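Local structure of beta subunit of photoactivated adenylyl cyclase (Beggiatoa sp. PS, 5M2A) at residues S252-E258 with T270-V276; N277-R281 with A314-K318; G41-Q47 with M96-N102. The protein probably senses blue light through a flavin-binding BLUF domain and, in response, makes cyclic AMP from ATP in an adenylyl cyclase domain. One frame throughout, in Å; residues are numbered along the deposited sequence. Where two conformers were deposited one is given.

Contact 1 (S252-E258 with T270-V276); sequences SYGHVIE and TLLGDAV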
loop_
_atom_site.group_PDB
_atom_site.type_symbol
_atom_site.label_atom_id
_atom_site.label_comp_id
_atom_site.label_asym_id
_atom_site.label_seq_id
_atom_site.Cartn_x
_atom_site.Cartn_y
_atom_site.Cartn_z
ATOM N N SER A 252 -21.216 3.463 -2.017
ATOM C CA SER A 252 -22.079 2.659 -1.170
ATOM C C SER A 252 -21.895 3.123 0.265
ATOM O O SER A 252 -20.992 3.902 0.571
ATOM C CB SER A 252 -21.768 1.169 -1.282
ATOM O OG SER A 252 -20.485 0.914 -0.742
ATOM N N TYR A 253 -22.792 2.673 1.131
ATOM C CA TYR A 253 -22.734 3.021 2.543
ATOM C C TYR A 253 -23.040 1.785 3.367
ATOM O O TYR A 253 -24.010 1.074 3.085
ATOM C CB TYR A 253 -23.734 4.126 2.883
ATOM C CG TYR A 253 -23.783 4.448 4.356
ATOM C CD1 TYR A 253 -22.681 5.007 4.996
ATOM C CD2 TYR A 253 -24.920 4.202 5.105
ATOM C CE1 TYR A 253 -22.721 5.317 6.343
ATOM C CE2 TYR A 253 -24.967 4.510 6.458
ATOM C CZ TYR A 253 -23.861 5.060 7.067
ATOM O OH TYR A 253 -23.903 5.374 8.409
ATOM N N GLY A 254 -22.238 1.530 4.390
ATOM C CA GLY A 254 -22.559 0.396 5.231
ATOM C C GLY A 254 -21.500 0.184 6.282
ATOM O O GLY A 254 -20.542 0.956 6.402
ATOM N N HIS A 255 -21.708 -0.888 7.040
ATOM C CA HIS A 255 -20.773 -1.346 8.060
ATOM C C HIS A 255 -19.590 -2.018 7.391
ATOM O O HIS A 255 -19.762 -2.937 6.584
ATOM C CB HIS A 255 -21.448 -2.341 9.003
ATOM C CG HIS A 255 -22.651 -1.788 9.689
ATOM N ND1 HIS A 255 -23.114 -0.511 9.457
ATOM C CD2 HIS A 255 -23.492 -2.336 10.593
ATOM C CE1 HIS A 255 -24.188 -0.296 10.193
ATOM N NE2 HIS A 255 -24.438 -1.387 10.889
ATOM N N VAL A 256 -18.391 -1.564 7.714
ATOM C CA VAL A 256 -17.183 -2.192 7.207
ATOM C C VAL A 256 -16.216 -2.330 8.363
ATOM O O VAL A 256 -16.174 -1.479 9.259
ATOM C CB VAL A 256 -16.538 -1.407 6.046
ATOM C CG1 VAL A 256 -17.480 -1.367 4.836
ATOM C CG2 VAL A 256 -16.173 -0.004 6.479
ATOM N N ILE A 257 -15.484 -3.429 8.368
ATOM C CA ILE A 257 -14.423 -3.633 9.337
ATOM C C ILE A 257 -13.172 -2.985 8.768
ATOM O O ILE A 257 -12.804 -3.240 7.620
ATOM C CB ILE A 257 -14.207 -5.128 9.605
ATOM C CG1 ILE A 257 -15.500 -5.745 10.136
ATOM C CG2 ILE A 257 -13.055 -5.337 10.594
ATOM C CD1 ILE A 257 -15.420 -7.250 10.303
ATOM N N GLU A 258 -12.531 -2.129 9.557
ATOM C CA GLU A 258 -11.324 -1.433 9.134
ATOM C C GLU A 258 -10.187 -1.814 10.066
ATOM O O GLU A 258 -10.351 -1.785 11.289
ATOM C CB GLU A 258 -11.522 0.090 9.140
ATOM C CG GLU A 258 -10.239 0.864 8.845
ATOM C CD GLU A 258 -10.485 2.298 8.393
ATOM O OE1 GLU A 258 -10.052 2.654 7.271
ATOM O OE2 GLU A 258 -11.112 3.069 9.153
ATOM N N THR A 270 -7.099 -3.073 5.368
ATOM C CA THR A 270 -8.170 -3.510 4.506
ATOM C C THR A 270 -9.515 -3.024 5.049
ATOM O O THR A 270 -9.613 -2.588 6.178
ATOM C CB THR A 270 -8.115 -5.050 4.368
ATOM O OG1 THR A 270 -6.751 -5.481 4.311
ATOM C CG2 THR A 270 -8.858 -5.608 3.122
ATOM N N LEU A 271 -10.519 -3.083 4.196
ATOM C CA LEU A 271 -11.871 -2.742 4.534
ATOM C C LEU A 271 -12.661 -3.926 4.090
ATOM O O LEU A 271 -12.568 -4.330 2.982
ATOM C CB LEU A 271 -12.349 -1.474 3.845
ATOM C CG LEU A 271 -11.665 -0.165 4.177
ATOM C CD1 LEU A 271 -12.019 0.855 3.131
ATOM C CD2 LEU A 271 -12.001 0.327 5.551
ATOM N N LEU A 272 -13.421 -4.474 5.003
ATOM C CA LEU A 272 -14.206 -5.681 4.786
ATOM C C LEU A 272 -15.670 -5.349 4.983
ATOM O O LEU A 272 -16.044 -4.825 6.036
ATOM C CB LEU A 272 -13.851 -6.793 5.768
ATOM C CG LEU A 272 -12.505 -7.497 5.855
ATOM C CD1 LEU A 272 -12.599 -8.547 6.952
ATOM C CD2 LEU A 272 -12.108 -8.126 4.538
ATOM N N GLY A 273 -16.495 -5.700 4.011
ATOM C CA GLY A 273 -17.928 -5.594 4.195
ATOM C C GLY A 273 -18.637 -5.512 2.867
ATOM O O GLY A 273 -18.037 -5.235 1.832
ATOM N N ASP A 274 -19.951 -5.745 2.935
ATOM C CA ASP A 274 -20.793 -5.737 1.740
ATOM C C ASP A 274 -20.644 -4.448 0.955
ATOM O O ASP A 274 -20.689 -4.454 -0.279
ATOM C CB ASP A 274 -22.255 -5.930 2.138
ATOM C CG ASP A 274 -22.725 -7.343 1.929
ATOM O OD1 ASP A 274 -22.222 -7.991 0.990
ATOM O OD2 ASP A 274 -23.594 -7.800 2.702
ATOM N N ALA A 275 -20.469 -3.326 1.654
ATOM C CA ALA A 275 -20.420 -2.035 0.981
ATOM C C ALA A 275 -19.295 -1.970 -0.040
ATOM O O ALA A 275 -19.419 -1.269 -1.052
ATOM C CB ALA A 275 -20.276 -0.920 2.014
ATOM N N VAL A 276 -18.188 -2.682 0.198
ATOM C CA VAL A 276 -17.084 -2.649 -0.759
ATOM C C VAL A 276 -17.523 -3.250 -2.089
ATOM O O VAL A 276 -17.333 -2.651 -3.157
ATOM C CB VAL A 276 -15.852 -3.376 -0.191
ATOM C CG1 VAL A 276 -14.744 -3.443 -1.235
ATOM C CG2 VAL A 276 -15.362 -2.687 1.078
HETATM O O HOH W 1 -21.085 -3.190 4.328
HETATM O O HOH W 2 -18.676 -5.830 7.903
#
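Ile-257 and Leu-272 exchange both of their backbone bonds: Ile-257 N gives to Leu-272 O at 2.8 Å, and Leu-272 N returns the bond to Ile-257 O at 3.0 Å. Val-256 CA adds a C-H...O contact to the already engaged Leu-272 O, 3.1 Å away. Past this pair the two strands part, and the next carbonyl, His-255 O, takes its bond from a water that donates to it at 2.6 Å and accepts from Ala-275 N at 2.7 Å. Strands 247-258 and 266-272 thus form an antiparallel hairpin of the cyclase domain, and helix 274-285 leaves directly from the second. Gly-273, linking that strand to the helix, has backbone angles that call for glycine, and a CB there would also run into His-255 O. The methyl of Ala-275 points toward the first strand, where Val-256 CG1 is 4.0 Å from its CB and Ser-252 and Gly-254 also adjoin it. Ser-252 OG sits between its backbone N and carbonyl carbon (chi1 67°), which turns it to Ala-275 O as donor, though the modelled separation is so short that its detail is doubtful. On the neighbouring pair, Leu-271 CD2 lies along the aliphatic part of Glu-258, 3.6 Å from its CB.

Contact 2 (N277-R281 with A314-K318); sequences NVAAR and AHQVK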
loop_
_atom_site.group_PDB
_atom_site.type_symbol
_atom_site.label_atom_id
_atom_site.label_comp_id
_atom_site.label_asym_id
_atom_site.label_seq_id
_atom_site.Cartn_x
_atom_site.Cartn_y
_atom_site.Cartn_z
ATOM N N ASN A 277 -18.112 -4.448 -2.045
ATOM C CA ASN A 277 -18.582 -5.082 -3.273
ATOM C C ASN A 277 -19.672 -4.252 -3.943
ATOM O O ASN A 277 -19.703 -4.134 -5.172
ATOM C CB ASN A 277 -19.090 -6.492 -2.975
ATOM C CG ASN A 277 -19.669 -7.169 -4.202
ATOM O OD1 ASN A 277 -19.111 -7.071 -5.296
ATOM N ND2 ASN A 277 -20.803 -7.844 -4.032
ATOM N N VAL A 278 -20.580 -3.674 -3.152
ATOM C CA VAL A 278 -21.688 -2.921 -3.739
ATOM C C VAL A 278 -21.168 -1.695 -4.475
ATOM O O VAL A 278 -21.611 -1.397 -5.591
ATOM C CB VAL A 278 -22.727 -2.538 -2.671
ATOM C CG1 VAL A 278 -23.781 -1.615 -3.280
ATOM C CG2 VAL A 278 -23.387 -3.776 -2.124
ATOM N N ALA A 279 -20.209 -0.974 -3.882
ATOM C CA ALA A 279 -19.688 0.216 -4.540
ATOM C C ALA A 279 -19.022 -0.145 -5.860
ATOM O O ALA A 279 -19.194 0.558 -6.861
ATOM C CB ALA A 279 -18.717 0.949 -3.613
ATOM N N ALA A 280 -18.288 -1.260 -5.892
ATOM C CA ALA A 280 -17.645 -1.679 -7.140
ATOM C C ALA A 280 -18.679 -2.081 -8.185
ATOM O O ALA A 280 -18.506 -1.819 -9.382
ATOM C CB ALA A 280 -16.684 -2.834 -6.865
ATOM N N ARG A 281 -19.756 -2.738 -7.760
ATOM C CA ARG A 281 -20.780 -3.147 -8.716
ATOM C C ARG A 281 -21.544 -1.947 -9.274
ATOM O O ARG A 281 -21.952 -1.953 -10.447
ATOM C CB ARG A 281 -21.729 -4.147 -8.053
ATOM C CG ARG A 281 -21.095 -5.516 -7.857
ATOM C CD ARG A 281 -21.099 -6.292 -9.160
ATOM N NE ARG A 281 -22.249 -7.194 -9.230
ATOM C CZ ARG A 281 -22.953 -7.433 -10.332
ATOM N NH1 ARG A 281 -23.977 -8.274 -10.292
ATOM N NH2 ARG A 281 -22.642 -6.822 -11.467
ATOM N N ALA A 314 -34.392 -0.776 -8.950
ATOM C CA ALA A 314 -33.690 -1.854 -8.268
ATOM C C ALA A 314 -32.803 -2.620 -9.242
ATOM O O ALA A 314 -33.205 -2.921 -10.370
ATOM C CB ALA A 314 -34.684 -2.806 -7.600
ATOM N N HIS A 315 -31.586 -2.929 -8.795
ATOM C CA HIS A 315 -30.630 -3.726 -9.550
ATOM C C HIS A 315 -30.022 -4.767 -8.622
ATOM O O HIS A 315 -29.849 -4.523 -7.425
ATOM C CB HIS A 315 -29.523 -2.854 -10.161
ATOM C CG HIS A 315 -30.027 -1.819 -11.115
ATOM N ND1 HIS A 315 -29.941 -1.964 -12.482
ATOM C CD2 HIS A 315 -30.634 -0.628 -10.899
ATOM C CE1 HIS A 315 -30.468 -0.902 -13.068
ATOM N NE2 HIS A 315 -30.896 -0.078 -12.129
ATOM N N GLN A 316 -29.696 -5.933 -9.178
ATOM C CA GLN A 316 -29.171 -7.037 -8.384
ATOM C C GLN A 316 -27.647 -7.004 -8.331
ATOM O O GLN A 316 -26.985 -6.646 -9.309
ATOM C CB GLN A 316 -29.640 -8.380 -8.944
ATOM C CG GLN A 316 -30.755 -9.046 -8.142
ATOM C CD GLN A 316 -30.263 -9.678 -6.840
ATOM O OE1 GLN A 316 -29.412 -9.126 -6.144
ATOM N NE2 GLN A 316 -30.795 -10.848 -6.516
ATOM N N VAL A 317 -27.101 -7.396 -7.182
ATOM C CA VAL A 317 -25.665 -7.372 -6.927
ATOM C C VAL A 317 -25.206 -8.791 -6.625
ATOM O O VAL A 317 -25.683 -9.414 -5.668
ATOM C CB VAL A 317 -25.309 -6.425 -5.768
ATOM C CG1 VAL A 317 -23.847 -6.578 -5.389
ATOM C CG2 VAL A 317 -25.620 -4.986 -6.144
ATOM N N LYS A 318 -24.279 -9.295 -7.433
ATOM C CA LYS A 318 -23.673 -10.596 -7.184
ATOM C C LYS A 318 -22.688 -10.511 -6.021
ATOM O O LYS A 318 -22.904 -11.102 -4.966
ATOM C CB LYS A 318 -22.967 -11.112 -8.437
ATOM C CG LYS A 318 -23.906 -11.579 -9.533
ATOM C CD LYS A 318 -23.148 -11.866 -10.820
ATOM C CE LYS A 318 -24.085 -12.362 -11.909
ATOM N NZ LYS A 318 -23.395 -12.450 -13.223
#
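Val-317 holds CG1 anti to its backbone N (chi1 171°), which carries that methyl toward the helix, and Arg-281 folds its chain at chi2 (-79°) and again at chi3, so that its methylene part passes the valine while its guanidinium is brought edge-on to Lys-318 N. Val-317 CG1 consequently sits between two residues one helical turn apart, 3.8 Å from Arg-281 CG and, in the conformer given, 3.6 Å from Asn-277 ND2. The arginine and asparagine run alongside the valine side chain, pointing the other way. Val-278 closes the apolar side more loosely, its CG2 4.3 Å from Val-317 CG1, and both valines also touch Ile-324 of strand 324-329. A branched apolar residue suits this place because it offers a methyl to the helix and still covers the strand. Arg-281 NH1 is 3.1 Å from Lys-318 N, but both are donors and no hydrogen bond forms. Arg-281 NH1 also lies 3.4 Å from Lys-318 CG, although this lysine is poorly ordered. Within the loop, Val-317 N donates to Gln-316 OE1 at 3.1 Å, which folds the glutamine amide back onto the backbone of the residue after it. The sequence Asn-Val-Ala-Ala-Arg matches the pattern of class III nucleotidyl cyclases whose asparagine and arginine stabilise the transition state in relatives, consistent with a similar place beside the active-site cleft here.

Contact 3 (G41-Q47 with M96-N102); sequences GVLLYLQ and MKTINLN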
loop_
_atom_site.group_PDB
_atom_site.type_symbol
_atom_site.label_atom_id
_atom_site.label_comp_id
_atom_site.label_asym_id
_atom_site.label_seq_id
_atom_site.Cartn_x
_atom_site.Cartn_y
_atom_site.Cartn_z
ATOM N N GLY A 41 13.434 21.577 23.491
ATOM C CA GLY A 41 13.547 20.682 22.358
ATOM C C GLY A 41 14.744 20.997 21.493
ATOM O O GLY A 41 15.623 21.784 21.851
ATOM N N VAL A 42 14.777 20.325 20.340
ATOM C CA VAL A 42 15.864 20.447 19.381
ATOM C C VAL A 42 15.281 20.529 17.985
ATOM O O VAL A 42 14.248 19.918 17.685
ATOM C CB VAL A 42 16.868 19.269 19.459
ATOM C CG1 VAL A 42 17.580 19.270 20.777
ATOM C CG2 VAL A 42 16.162 17.943 19.249
ATOM N N LEU A 43 15.946 21.289 17.125
ATOM C CA LEU A 43 15.582 21.407 15.718
ATOM C C LEU A 43 16.815 21.077 14.895
ATOM O O LEU A 43 17.823 21.785 14.978
ATOM C CB LEU A 43 15.065 22.811 15.389
ATOM C CG LEU A 43 14.756 23.102 13.920
ATOM C CD1 LEU A 43 13.615 22.210 13.433
ATOM C CD2 LEU A 43 14.424 24.584 13.734
ATOM N N LEU A 44 16.750 19.995 14.130
ATOM C CA LEU A 44 17.827 19.585 13.243
ATOM C C LEU A 44 17.382 19.753 11.796
ATOM O O LEU A 44 16.217 19.530 11.460
ATOM C CB LEU A 44 18.227 18.122 13.477
ATOM C CG LEU A 44 19.288 17.782 14.524
ATOM C CD1 LEU A 44 18.729 17.969 15.901
ATOM C CD2 LEU A 44 19.765 16.351 14.340
ATOM N N TYR A 45 18.312 20.148 10.932
ATOM C CA TYR A 45 17.994 20.124 9.513
ATOM C C TYR A 45 19.134 19.496 8.728
ATOM O O TYR A 45 20.308 19.615 9.088
ATOM C CB TYR A 45 17.617 21.507 8.954
ATOM C CG TYR A 45 18.607 22.621 9.147
ATOM C CD1 TYR A 45 18.748 23.248 10.380
ATOM C CD2 TYR A 45 19.353 23.098 8.080
ATOM C CE1 TYR A 45 19.632 24.288 10.552
ATOM C CE2 TYR A 45 20.243 24.139 8.241
ATOM C CZ TYR A 45 20.374 24.734 9.480
ATOM O OH TYR A 45 21.258 25.775 9.645
ATOM N N LEU A 46 18.754 18.798 7.659
ATOM C CA LEU A 46 19.688 17.987 6.889
ATOM C C LEU A 46 19.091 17.785 5.508
ATOM O O LEU A 46 18.031 17.164 5.390
ATOM C CB LEU A 46 19.936 16.636 7.575
ATOM C CG LEU A 46 20.974 15.714 6.928
ATOM C CD1 LEU A 46 22.352 16.368 6.927
ATOM C CD2 LEU A 46 21.014 14.381 7.643
ATOM N N GLN A 47 19.752 18.319 4.483
ATOM C CA GLN A 47 19.388 18.073 3.085
ATOM C C GLN A 47 17.899 18.329 2.846
ATOM O O GLN A 47 17.139 17.444 2.443
ATOM C CB GLN A 47 19.768 16.648 2.675
ATOM C CG GLN A 47 21.211 16.288 2.969
ATOM C CD GLN A 47 22.179 17.064 2.114
ATOM O OE1 GLN A 47 22.086 17.046 0.886
ATOM N NE2 GLN A 47 23.112 17.763 2.756
ATOM N N MET A 96 15.214 25.841 22.669
ATOM C CA MET A 96 15.210 25.267 21.327
ATOM C C MET A 96 16.623 25.300 20.758
ATOM O O MET A 96 17.109 26.356 20.340
ATOM C CB MET A 96 14.243 26.014 20.405
ATOM C CG MET A 96 14.154 25.416 18.998
ATOM S SD MET A 96 14.060 23.614 18.978
ATOM C CE MET A 96 12.601 23.317 19.981
ATOM N N LYS A 97 17.294 24.158 20.758
ATOM C CA LYS A 97 18.639 24.056 20.214
ATOM C C LYS A 97 18.545 23.716 18.733
ATOM O O LYS A 97 17.927 22.715 18.365
ATOM C CB LYS A 97 19.444 22.992 20.960
ATOM C CG LYS A 97 20.717 22.551 20.259
ATOM C CD LYS A 97 21.802 23.582 20.393
ATOM C CE LYS A 97 22.344 23.610 21.806
ATOM N NZ LYS A 97 23.284 24.742 22.020
ATOM N N THR A 98 19.135 24.553 17.885
ATOM C CA THR A 98 19.141 24.320 16.444
ATOM C C THR A 98 20.480 23.724 16.036
ATOM O O THR A 98 21.535 24.269 16.373
ATOM C CB THR A 98 18.886 25.612 15.665
ATOM O OG1 THR A 98 17.580 26.108 15.980
ATOM C CG2 THR A 98 18.986 25.356 14.156
ATOM N N ILE A 99 20.434 22.616 15.308
ATOM C CA ILE A 99 21.629 21.911 14.869
ATOM C C ILE A 99 21.581 21.813 13.352
ATOM O O ILE A 99 20.673 21.185 12.796
ATOM C CB ILE A 99 21.727 20.517 15.506
ATOM C CG1 ILE A 99 21.728 20.630 17.033
ATOM C CG2 ILE A 99 22.979 19.807 15.027
ATOM C CD1 ILE A 99 21.734 19.297 17.742
ATOM N N ASN A 100 22.550 22.438 12.684
ATOM C CA ASN A 100 22.688 22.324 11.232
ATOM C C ASN A 100 23.573 21.122 10.936
ATOM O O ASN A 100 24.803 21.230 10.917
ATOM C CB ASN A 100 23.274 23.595 10.631
ATOM C CG ASN A 100 23.384 23.519 9.122
ATOM O OD1 ASN A 100 22.988 22.524 8.512
ATOM N ND2 ASN A 100 23.897 24.578 8.509
ATOM N N LEU A 101 22.946 19.971 10.689
ATOM C CA LEU A 101 23.713 18.758 10.455
ATOM C C LEU A 101 24.485 18.799 9.140
ATOM O O LEU A 101 25.453 18.048 8.990
ATOM C CB LEU A 101 22.787 17.541 10.496
ATOM C CG LEU A 101 23.383 16.316 11.202
ATOM C CD1 LEU A 101 23.800 16.671 12.615
ATOM C CD2 LEU A 101 22.408 15.145 11.216
ATOM N N ASN A 102 24.093 19.660 8.195
ATOM C CA ASN A 102 24.862 19.790 6.960
ATOM C C ASN A 102 26.279 20.274 7.240
ATOM O O ASN A 102 27.236 19.817 6.607
ATOM C CB ASN A 102 24.177 20.752 5.983
ATOM C CG ASN A 102 22.742 20.380 5.689
ATOM O OD1 ASN A 102 22.457 19.325 5.113
ATOM N ND2 ASN A 102 21.823 21.266 6.058
#
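The strand through Gly-41 to Tyr-45 runs parallel to strand 97-100, the segment axes 18° apart, and five backbone bonds alternate between them from Lys-97 N to Gly-41 O through Leu-101 N to Tyr-45 O, with Leu-43 N to Lys-97 O the shortest at 2.7 Å. Tyr-45 dominates one face of the pair. Its ring carbon CG stands between its own backbone N and carbonyl carbon (chi1 56°), a setting that folds the ring across onto Asn-100. The Asn-100 CA lies over the ring face as a CH-pi contact, 4.0 Å from the centroid. Farther out the Asn-100 amide lies almost flat against the phenol end, the planes 20° apart and Asn-100 CG 3.3 Å from Tyr-45 CZ. At the ring edge Thr-98 CG2 meets Tyr-45 CE1 at 3.8 Å. Replacing Tyr-45 by alanine is likely to strip the Asn-100 amide of the ring lying against it and to take the edge contact from the Thr-98 methyl. Beyond the ring, Asn-102 ND2 donates to Asn-100 OD1 at 3.0 Å, and Asn-102 OD1 accepts Gln-47 N on an in-plane lone pair at 3.0 Å, with a weak second bond from Gln-47 NE2. Asn-102 thus uses both ends of its amide, while Asn-100 supplies an acceptor and a flat group. On the other face Leu-44 and Ile-99 lie side by side, CD1 to CD1 at 3.8 Å, and both pack on the second subunit. Met-96 bends back over the first strand, its SD 3.5 Å from Leu-43 N; Gly-41, lacking a side chain, lets Met-96 CE lie close. Strand 97-100 edges the BLUF-domain sheet within this chain, and Leu-43 and Met-96 touch the flavin mononucleotide, lining part of its pocket.

In the fold
Contacts 1 and 2 belong to one cyclase domain and share helix 274-285: contact 1 brings its beginning against the hairpin, contact 2 its next turn against the loop after strand 309-315. Their centres are 13 Å apart, and they meet where Ser-252 OG packs on Ala-279 CB at 3.4 Å. The side chain of Arg-281 in contact 2 is about 13 Å from the bound magnesium ion. Contact 3 lies across the chain's centre in the photoreceptor domain, its centre 44 Å from that of contact 1 and 54 Å from that of contact 2, with the Met-96 side chain about 4 Å from the flavin. Contacts 1 and 3 both touch the second subunit, so the dimer spans both domains.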